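Vacuolar aminopeptidase 1 (Saccharomyces cerevisiae, PDB 5JGF) removes amino acids, preferably neutral or hydrophobic ones, from the N-terminus of peptides as a zinc-dependent vacuolar enzyme, and travels as main cargo of the cytoplasm-to-vacuole targeting pathway. Local coordinates at residues W127-L132 with I163-P168; I340-V345 with G412-P417; H378-V383 with A425-L430. All blocks are in the same frame, centred on the assembly; numbering follows the deposited sequence.

Contact 1. Residues W127-L132 with I163-P168; sequences WLDRDL and IPSLAP
In Asp129, CG stands beside the backbone N and anti to the carbonyl carbon (chi1 -56°), while in Ser165, OG sits between the backbone N and the carbonyl carbon (chi1 63°), and the carboxylate meets the serine with both oxygens. Ser165 OG donates to the syn lone pair of Asp129 OD2 at 2.6 Å. Ser165 N reaches Asp129 OD1 at 2.9 Å, also on the syn side but 21° out of the carboxylate plane. Asp129 N adds a nearly straight bond of 2.9 Å to Ile163 O. A water extends the pairing: it donates to Trp127 O and accepts from Arg130 N and Ile163 N. Apolar branches fill in beside these bonds, with Leu128 CD2 against Ile163 CG2 at 3.7 Å, the two side chains crossing at about a right angle, and Leu132 CD1 lying 4.1 Å from Ile163 CG1. The Asp129 carboxylate also forms a salt bridge with Arg162 and a hydrogen bond with Ser439 of the second subunit. An alanine for Asp129 would probably leave Ser165 N, Arg162 and the second subunit's Ser439 without this acceptor and the Ser165 hydroxyl free to turn. The reciprocal bonds between Asp129 O and Arg130 NH1 of the second subunit, together with Ala167 packing on that subunit's His347, mark these paired loops beside the six-stranded antiparallel sheet as part of a subunit interface in the M18 aminopeptidase dodecamer.

Contact 2. Residues I340-V345 with G412-P417; sequences ILSADV and GGTIGP. With ZN (zinc ion), chain K.
Asp344 OD2, whose nearest carbon across the contact is Thr414 CG2, is gripped by a metal and by water. Asp344 OD2 coordinates the zinc at 2.6 Å, the longer arm of an uneven bidentate pair in which Asp344 OD1 binds the same ion at 2.1 Å. Water 2 donates to Asp344 OD2 at 2.7 Å and accepts from Ile415 N at 3.1 Å, carrying the metal ligand's hold over to the opposite backbone. CG lies anti to the backbone N of Asp344 (chi1 -162°), and the Asp344 and Thr414 side chains pass each other running opposite ways, with Thr414 CG2 3.9 Å from Asp344 OD2. This is one half of the two-zinc centre of an M18 exopeptidase: Asp344 comes just after the regular strand residues 340-343, next in the mixed sheet to strand 86-91 with His91, which binds this zinc together with Asp262 and waters. Farther back along the strand, Ser342 OG rests 3.6 Å from Ile415 CG1. Thr414 OG1 takes the position between its backbone N and carbonyl carbon (chi1 71°) and accepts from Gly416 N at 3.0 Å, a capping bond at the start of helix 416-423. Ser342 OG also lies 3.3 Å from Gly416 N, but the angle is too poor for a bond. Ser342 OG bonds to Asp429 OD1, and Thr414 OG1 reaches the same oxygen besides its capping bond.

Contact 3. Residues H378-V383 with A425-L430; sequences HMATDV and ARTIDL
Asp429 faces Ala380 with OD2, which accepts from Ala380 N at 2.8 Å. That bond is practically straight (177°) and comes in on the anti side of the carboxylate. With OD1 taken by the hydroxyls of Ser342 and Thr414, both oxygens of this buried acid have partners. The neighbouring pair runs the other way: Asp429 N donates to Thr381 OG1 at 2.9 Å, a more bent bond, and that hydroxyl is also bonded to Ser372 O. Met379 crosses Asp429 at about a right angle and lays SD 3.7 Å from Asp429 CB. Ser372 ends strand 369-372, the antiparallel neighbour of strand 426-434 in the mixed sheet, and the chain from there passes over residues 426-429 before entering helix 383-396. Asp382 is the N-cap of that helix, where OD1 accepts from Gly385 N. Its CG, between the backbone N and the carbonyl carbon (chi1 62°), places the carboxylate to serve both this cap and Arg426. Asp382 OD2 receives Arg426 NE at 2.8 Å in a straight salt bridge on its syn lone pair; Asp382 OD2 lies in the guanidinium plane of Arg426, although the carboxylate itself is turned 50° from it. Arg426 NH1 goes on to Asn66 of the third subunit. Backbone polar atoms in the middle are served by water: water 7 accepts from Asp382 N at 2.9 Å and donates to Thr427 O at 2.8 Å, while water 6 accepts from Thr427 N. Beside them Ala380 CB meets Thr427 CB at 3.9 Å.

Along the chain contact 1 closes before the others open, whereas contacts 2 and 3 interlock: 340-345, 378-383, 412-417 and 425-430 follow in alternation. Contact 1 belongs to loops flanking the six-stranded antiparallel sheet, its centre 33 Å from that of contact 2 and 40 Å from that of contact 3. Contacts 2 and 3 have centres only 8 Å apart and share the mixed nine-stranded sheet, where strands 339-347 and 426-434 are parallel neighbours; helix 416-423 leads straight into the second. They meet at Asp429, its side chain about 5 Å from that of the zinc ligand Asp344. Both touch the third subunit, at Pro417 and Arg426, while contact 1 lies against the second.

Contact 1. Residues W127-L132 with I163-P168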
loop_
_atom_site.group_PDB
_atom_site.type_symbol
_atom_site.label_atom_id
_atom_site.label_comp_id
_atom_site.label_asym_id
_atom_site.label_seq_id
_atom_site.Cartn_x
_atom_site.Cartn_y
_atom_site.Cartn_z
ATOM N N TRP D 127 -18.430 14.989 23.997
ATOM C CA TRP D 127 -19.391 16.086 24.045
ATOM C C TRP D 127 -20.721 15.744 23.387
ATOM O O TRP D 127 -21.669 16.533 23.424
ATOM C CB TRP D 127 -18.799 17.346 23.401
ATOM C CG TRP D 127 -17.942 18.131 24.353
ATOM C CD1 TRP D 127 -16.692 17.802 24.805
ATOM C CD2 TRP D 127 -18.301 19.350 25.018
ATOM N NE1 TRP D 127 -16.255 18.742 25.713
ATOM C CE2 TRP D 127 -17.222 19.701 25.861
ATOM C CE3 TRP D 127 -19.433 20.179 24.984
ATOM C CZ2 TRP D 127 -17.240 20.849 26.665
ATOM C CZ3 TRP D 127 -19.450 21.320 25.785
ATOM C CH2 TRP D 127 -18.360 21.642 26.614
ATOM N N LEU D 128 -20.796 14.561 22.789
ATOM C CA LEU D 128 -22.031 14.135 22.145
ATOM C C LEU D 128 -23.031 13.648 23.184
ATOM O O LEU D 128 -22.658 13.048 24.191
ATOM C CB LEU D 128 -21.771 12.985 21.172
ATOM C CG LEU D 128 -20.868 13.239 19.967
ATOM C CD1 LEU D 128 -20.688 11.934 19.204
ATOM C CD2 LEU D 128 -21.477 14.304 19.077
ATOM N N ASP D 129 -24.306 13.912 22.928
ATOM C CA ASP D 129 -25.370 13.451 23.804
ATOM C C ASP D 129 -25.204 13.851 25.262
ATOM O O ASP D 129 -25.436 13.053 26.173
ATOM C CB ASP D 129 -25.493 11.931 23.669
ATOM C CG ASP D 129 -25.715 11.500 22.227
ATOM O OD1 ASP D 129 -26.087 12.367 21.412
ATOM O OD2 ASP D 129 -25.523 10.308 21.904
ATOM N N ARG D 130 -24.801 15.099 25.467
ATOM C CA ARG D 130 -24.628 15.671 26.797
ATOM C C ARG D 130 -25.601 16.852 26.864
ATOM O O ARG D 130 -25.764 17.576 25.877
ATOM C CB ARG D 130 -23.190 16.170 26.974
ATOM C CG ARG D 130 -22.121 15.078 26.865
ATOM C CD ARG D 130 -22.002 14.256 28.144
ATOM N NE ARG D 130 -20.952 13.244 28.033
ATOM C CZ ARG D 130 -20.479 12.534 29.052
ATOM N NH1 ARG D 130 -20.959 12.716 30.278
ATOM N NH2 ARG D 130 -19.516 11.647 28.848
ATOM N N ASP D 131 -26.256 17.036 28.008
ATOM C CA ASP D 131 -27.207 18.136 28.189
ATOM C C ASP D 131 -26.416 19.431 28.339
ATOM O O ASP D 131 -25.718 19.619 29.337
ATOM C CB ASP D 131 -28.043 17.914 29.454
ATOM C CG ASP D 131 -28.991 16.730 29.346
ATOM O OD1 ASP D 131 -28.859 15.915 28.406
ATOM O OD2 ASP D 131 -29.873 16.612 30.222
ATOM N N LEU D 132 -26.540 20.330 27.366
ATOM C CA LEU D 132 -25.786 21.578 27.400
ATOM C C LEU D 132 -26.579 22.837 27.728
ATOM O O LEU D 132 -27.582 23.141 27.086
ATOM C CB LEU D 132 -25.080 21.791 26.057
ATOM C CG LEU D 132 -24.190 20.643 25.567
ATOM C CD1 LEU D 132 -23.562 21.028 24.228
ATOM C CD2 LEU D 132 -23.105 20.337 26.604
ATOM N N ILE D 163 -25.710 18.107 21.275
ATOM C CA ILE D 163 -25.091 17.717 20.007
ATOM C C ILE D 163 -25.440 16.237 19.860
ATOM O O ILE D 163 -24.871 15.382 20.539
ATOM C CB ILE D 163 -23.563 17.894 20.061
ATOM C CG1 ILE D 163 -23.226 19.316 20.533
ATOM C CG2 ILE D 163 -22.961 17.632 18.679
ATOM C CD1 ILE D 163 -21.756 19.552 20.817
ATOM N N PRO D 164 -26.370 15.919 18.951
ATOM C CA PRO D 164 -26.842 14.554 18.696
ATOM C C PRO D 164 -25.962 13.588 17.923
ATOM O O PRO D 164 -25.595 13.849 16.780
ATOM C CB PRO D 164 -28.162 14.796 17.982
ATOM C CG PRO D 164 -27.829 15.964 17.109
ATOM C CD PRO D 164 -27.042 16.878 18.051
ATOM N N SER D 165 -25.644 12.457 18.545
ATOM C CA SER D 165 -24.850 11.440 17.873
ATOM C C SER D 165 -25.766 10.805 16.831
ATOM O O SER D 165 -26.991 10.836 16.972
ATOM C CB SER D 165 -24.389 10.365 18.864
ATOM O OG SER D 165 -25.497 9.670 19.425
ATOM N N LEU D 166 -25.178 10.256 15.775
ATOM C CA LEU D 166 -25.963 9.591 14.747
ATOM C C LEU D 166 -26.111 8.138 15.179
ATOM O O LEU D 166 -25.148 7.526 15.640
ATOM C CB LEU D 166 -25.246 9.655 13.393
ATOM C CG LEU D 166 -25.972 8.946 12.242
ATOM C CD1 LEU D 166 -27.311 9.627 11.982
ATOM C CD2 LEU D 166 -25.110 8.984 10.986
ATOM N N ALA D 167 -27.314 7.585 15.048
ATOM C CA ALA D 167 -27.537 6.191 15.433
ATOM C C ALA D 167 -26.567 5.285 14.674
ATOM O O ALA D 167 -26.314 5.488 13.485
ATOM C CB ALA D 167 -28.976 5.785 15.138
ATOM N N PRO D 168 -26.014 4.268 15.353
ATOM C CA PRO D 168 -25.072 3.346 14.710
ATOM C C PRO D 168 -25.700 2.521 13.587
ATOM O O PRO D 168 -24.991 1.928 12.772
ATOM C CB PRO D 168 -24.587 2.481 15.873
ATOM C CG PRO D 168 -25.776 2.464 16.803
ATOM C CD PRO D 168 -26.225 3.910 16.768
HETATM O O HOH W 1 -24.235 17.391 23.601
#

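Contact 2. Residues I340-V345 with G412-P417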
loop_
_atom_site.group_PDB
_atom_site.type_symbol
_atom_site.label_atom_id
_atom_site.label_comp_id
_atom_site.label_asym_id
_atom_site.label_seq_id
_atom_site.Cartn_x
_atom_site.Cartn_y
_atom_site.Cartn_z
ATOM N N ILE D 340 6.866 30.062 43.978
ATOM C CA ILE D 340 5.611 30.035 43.251
ATOM C C ILE D 340 5.151 28.594 43.098
ATOM O O ILE D 340 5.913 27.738 42.651
ATOM C CB ILE D 340 5.751 30.630 41.827
ATOM C CG1 ILE D 340 6.189 32.097 41.900
ATOM C CG2 ILE D 340 4.419 30.517 41.086
ATOM C CD1 ILE D 340 6.405 32.744 40.527
ATOM N N LEU D 341 3.918 28.319 43.504
ATOM C CA LEU D 341 3.375 26.985 43.323
ATOM C C LEU D 341 2.466 27.116 42.116
ATOM O O LEU D 341 1.468 27.832 42.162
ATOM C CB LEU D 341 2.540 26.520 44.527
ATOM C CG LEU D 341 3.201 26.305 45.893
ATOM C CD1 LEU D 341 2.226 25.567 46.808
ATOM C CD2 LEU D 341 4.484 25.499 45.740
ATOM N N SER D 342 2.839 26.466 41.020
ATOM C CA SER D 342 2.016 26.477 39.819
ATOM C C SER D 342 1.088 25.289 40.040
ATOM O O SER D 342 1.487 24.142 39.848
ATOM C CB SER D 342 2.879 26.248 38.577
ATOM O OG SER D 342 2.067 26.092 37.428
ATOM N N ALA D 343 -0.139 25.569 40.470
ATOM C CA ALA D 343 -1.098 24.516 40.771
ATOM C C ALA D 343 -2.043 24.211 39.622
ATOM O O ALA D 343 -2.972 24.970 39.349
ATOM C CB ALA D 343 -1.898 24.886 42.023
ATOM N N ASP D 344 -1.790 23.092 38.952
ATOM C CA ASP D 344 -2.620 22.656 37.839
ATOM C C ASP D 344 -2.805 21.152 38.011
ATOM O O ASP D 344 -1.860 20.433 38.337
ATOM C CB ASP D 344 -1.936 22.956 36.500
ATOM C CG ASP D 344 -2.905 22.926 35.329
ATOM O OD1 ASP D 344 -4.069 22.534 35.535
ATOM O OD2 ASP D 344 -2.501 23.295 34.204
ATOM N N VAL D 345 -4.028 20.682 37.817
ATOM C CA VAL D 345 -4.321 19.266 37.969
ATOM C C VAL D 345 -3.404 18.399 37.117
ATOM O O VAL D 345 -2.999 18.794 36.024
ATOM C CB VAL D 345 -5.786 18.962 37.584
ATOM C CG1 VAL D 345 -6.731 19.631 38.573
ATOM C CG2 VAL D 345 -6.068 19.456 36.164
ATOM N N GLY D 412 1.803 17.038 28.828
ATOM C CA GLY D 412 1.019 18.241 28.638
ATOM C C GLY D 412 1.856 19.379 29.198
ATOM O O GLY D 412 3.016 19.169 29.565
ATOM N N GLY D 413 1.289 20.576 29.268
ATOM C CA GLY D 413 2.037 21.709 29.789
ATOM C C GLY D 413 1.247 22.497 30.815
ATOM O O GLY D 413 0.073 22.211 31.056
ATOM N N THR D 414 1.894 23.483 31.430
ATOM C CA THR D 414 1.247 24.322 32.434
ATOM C C THR D 414 1.819 25.733 32.318
ATOM O O THR D 414 2.676 25.994 31.476
ATOM C CB THR D 414 1.534 23.837 33.867
ATOM O OG1 THR D 414 2.903 24.106 34.185
ATOM C CG2 THR D 414 1.271 22.341 34.003
ATOM N N ILE D 415 1.347 26.632 33.175
ATOM C CA ILE D 415 1.826 28.008 33.177
ATOM C C ILE D 415 3.115 28.104 33.994
ATOM O O ILE D 415 3.733 29.166 34.064
ATOM C CB ILE D 415 0.791 28.962 33.818
ATOM C CG1 ILE D 415 0.552 28.561 35.276
ATOM C CG2 ILE D 415 -0.519 28.923 33.036
ATOM C CD1 ILE D 415 -0.435 29.455 36.015
ATOM N N GLY D 416 3.505 26.992 34.611
ATOM C CA GLY D 416 4.695 26.968 35.451
ATOM C C GLY D 416 5.948 27.582 34.858
ATOM O O GLY D 416 6.514 28.523 35.426
ATOM N N PRO D 417 6.431 27.050 33.727
ATOM C CA PRO D 417 7.634 27.579 33.081
ATOM C C PRO D 417 7.522 29.072 32.763
ATOM O O PRO D 417 8.499 29.813 32.885
ATOM C CB PRO D 417 7.756 26.713 31.833
ATOM C CG PRO D 417 7.261 25.382 32.325
ATOM C CD PRO D 417 6.028 25.765 33.122
HETATM ZN ZN ZN K . -4.890 22.659 33.562
HETATM O O HOH W 2 -1.271 25.705 34.549
HETATM O O HOH W 3 -2.180 22.256 31.907
HETATM O O HOH W 4 -3.998 20.415 33.675
HETATM O O HOH W 5 -4.626 22.633 31.533
#

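Contact 3. Residues H378-V383 with A425-L430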
loop_
_atom_site.group_PDB
_atom_site.type_symbol
_atom_site.label_atom_id
_atom_site.label_comp_id
_atom_site.label_asym_id
_atom_site.label_seq_id
_atom_site.Cartn_x
_atom_site.Cartn_y
_atom_site.Cartn_z
ATOM N N HIS D 378 8.700 20.761 30.513
ATOM C CA HIS D 378 7.243 20.875 30.535
ATOM C C HIS D 378 6.755 21.381 31.889
ATOM O O HIS D 378 5.684 21.982 31.985
ATOM C CB HIS D 378 6.583 19.532 30.213
ATOM C CG HIS D 378 6.901 19.026 28.843
ATOM N ND1 HIS D 378 8.034 18.291 28.566
ATOM C CD2 HIS D 378 6.266 19.198 27.658
ATOM C CE1 HIS D 378 8.084 18.032 27.272
ATOM N NE2 HIS D 378 7.024 18.571 26.698
ATOM N N MET D 379 7.544 21.120 32.929
ATOM C CA MET D 379 7.230 21.559 34.291
ATOM C C MET D 379 8.444 22.346 34.789
ATOM O O MET D 379 9.564 22.081 34.367
ATOM C CB MET D 379 6.996 20.355 35.206
ATOM C CG MET D 379 5.857 19.433 34.775
ATOM S SD MET D 379 4.249 20.248 34.795
ATOM C CE MET D 379 3.428 19.416 33.432
ATOM N N ALA D 380 8.222 23.306 35.680
ATOM C CA ALA D 380 9.316 24.128 36.210
ATOM C C ALA D 380 9.946 23.531 37.470
ATOM O O ALA D 380 10.981 24.009 37.946
ATOM C CB ALA D 380 8.806 25.532 36.505
ATOM N N THR D 381 9.317 22.486 38.000
ATOM C CA THR D 381 9.779 21.806 39.210
ATOM C C THR D 381 11.263 21.432 39.155
ATOM O O THR D 381 11.731 20.851 38.170
ATOM C CB THR D 381 8.951 20.525 39.452
ATOM O OG1 THR D 381 7.558 20.859 39.486
ATOM C CG2 THR D 381 9.340 19.869 40.775
ATOM N N ASP D 382 12.002 21.777 40.209
ATOM C CA ASP D 382 13.427 21.457 40.280
ATOM C C ASP D 382 13.742 20.716 41.581
ATOM O O ASP D 382 12.855 20.509 42.415
ATOM C CB ASP D 382 14.291 22.723 40.156
ATOM C CG ASP D 382 14.048 23.724 41.278
ATOM O OD1 ASP D 382 13.394 23.370 42.279
ATOM O OD2 ASP D 382 14.530 24.871 41.155
ATOM N N VAL D 383 15.002 20.324 41.757
ATOM C CA VAL D 383 15.403 19.562 42.937
ATOM C C VAL D 383 15.178 20.287 44.260
ATOM O O VAL D 383 14.741 19.674 45.233
ATOM C CB VAL D 383 16.886 19.100 42.825
ATOM C CG1 VAL D 383 17.829 20.290 42.926
ATOM C CG2 VAL D 383 17.186 18.059 43.893
ATOM N N ALA D 425 11.680 33.543 39.752
ATOM C CA ALA D 425 11.470 32.864 41.029
ATOM C C ALA D 425 11.346 31.353 40.890
ATOM O O ALA D 425 10.791 30.854 39.913
ATOM C CB ALA D 425 10.217 33.412 41.710
ATOM N N ARG D 426 11.866 30.631 41.877
ATOM C CA ARG D 426 11.774 29.178 41.879
ATOM C C ARG D 426 10.288 28.835 41.852
ATOM O O ARG D 426 9.505 29.312 42.681
ATOM C CB ARG D 426 12.448 28.609 43.128
ATOM C CG ARG D 426 12.275 27.113 43.302
ATOM C CD ARG D 426 13.342 26.544 44.222
ATOM N NE ARG D 426 14.608 26.317 43.526
ATOM C CZ ARG D 426 15.777 26.823 43.908
ATOM N NH1 ARG D 426 16.874 26.552 43.218
ATOM N NH2 ARG D 426 15.849 27.614 44.973
ATOM N N THR D 427 9.905 28.007 40.887
ATOM C CA THR D 427 8.511 27.629 40.703
ATOM C C THR D 427 8.351 26.116 40.761
ATOM O O THR D 427 9.162 25.375 40.206
ATOM C CB THR D 427 8.011 28.156 39.345
ATOM O OG1 THR D 427 8.131 29.586 39.325
ATOM C CG2 THR D 427 6.563 27.752 39.094
ATOM N N ILE D 428 7.297 25.669 41.436
ATOM C CA ILE D 428 7.028 24.249 41.593
ATOM C C ILE D 428 5.679 23.882 40.989
ATOM O O ILE D 428 4.643 24.410 41.399
ATOM C CB ILE D 428 7.023 23.871 43.089
ATOM C CG1 ILE D 428 8.329 24.348 43.731
ATOM C CG2 ILE D 428 6.856 22.361 43.258
ATOM C CD1 ILE D 428 8.213 24.662 45.201
ATOM N N ASP D 429 5.694 22.988 40.006
ATOM C CA ASP D 429 4.456 22.546 39.382
ATOM C C ASP D 429 3.919 21.350 40.152
ATOM O O ASP D 429 4.625 20.366 40.367
ATOM C CB ASP D 429 4.696 22.166 37.916
ATOM C CG ASP D 429 4.573 23.356 36.978
ATOM O OD1 ASP D 429 3.435 23.817 36.741
ATOM O OD2 ASP D 429 5.613 23.832 36.484
ATOM N N LEU D 430 2.668 21.454 40.584
ATOM C CA LEU D 430 2.016 20.389 41.330
ATOM C C LEU D 430 0.519 20.608 41.221
ATOM O O LEU D 430 0.071 21.568 40.601
ATOM C CB LEU D 430 2.450 20.422 42.802
ATOM C CG LEU D 430 2.436 21.767 43.543
ATOM C CD1 LEU D 430 1.019 22.296 43.678
ATOM C CD2 LEU D 430 3.065 21.578 44.930
HETATM O O HOH W 6 11.664 26.736 38.955
HETATM O O HOH W 7 10.824 23.832 41.815
#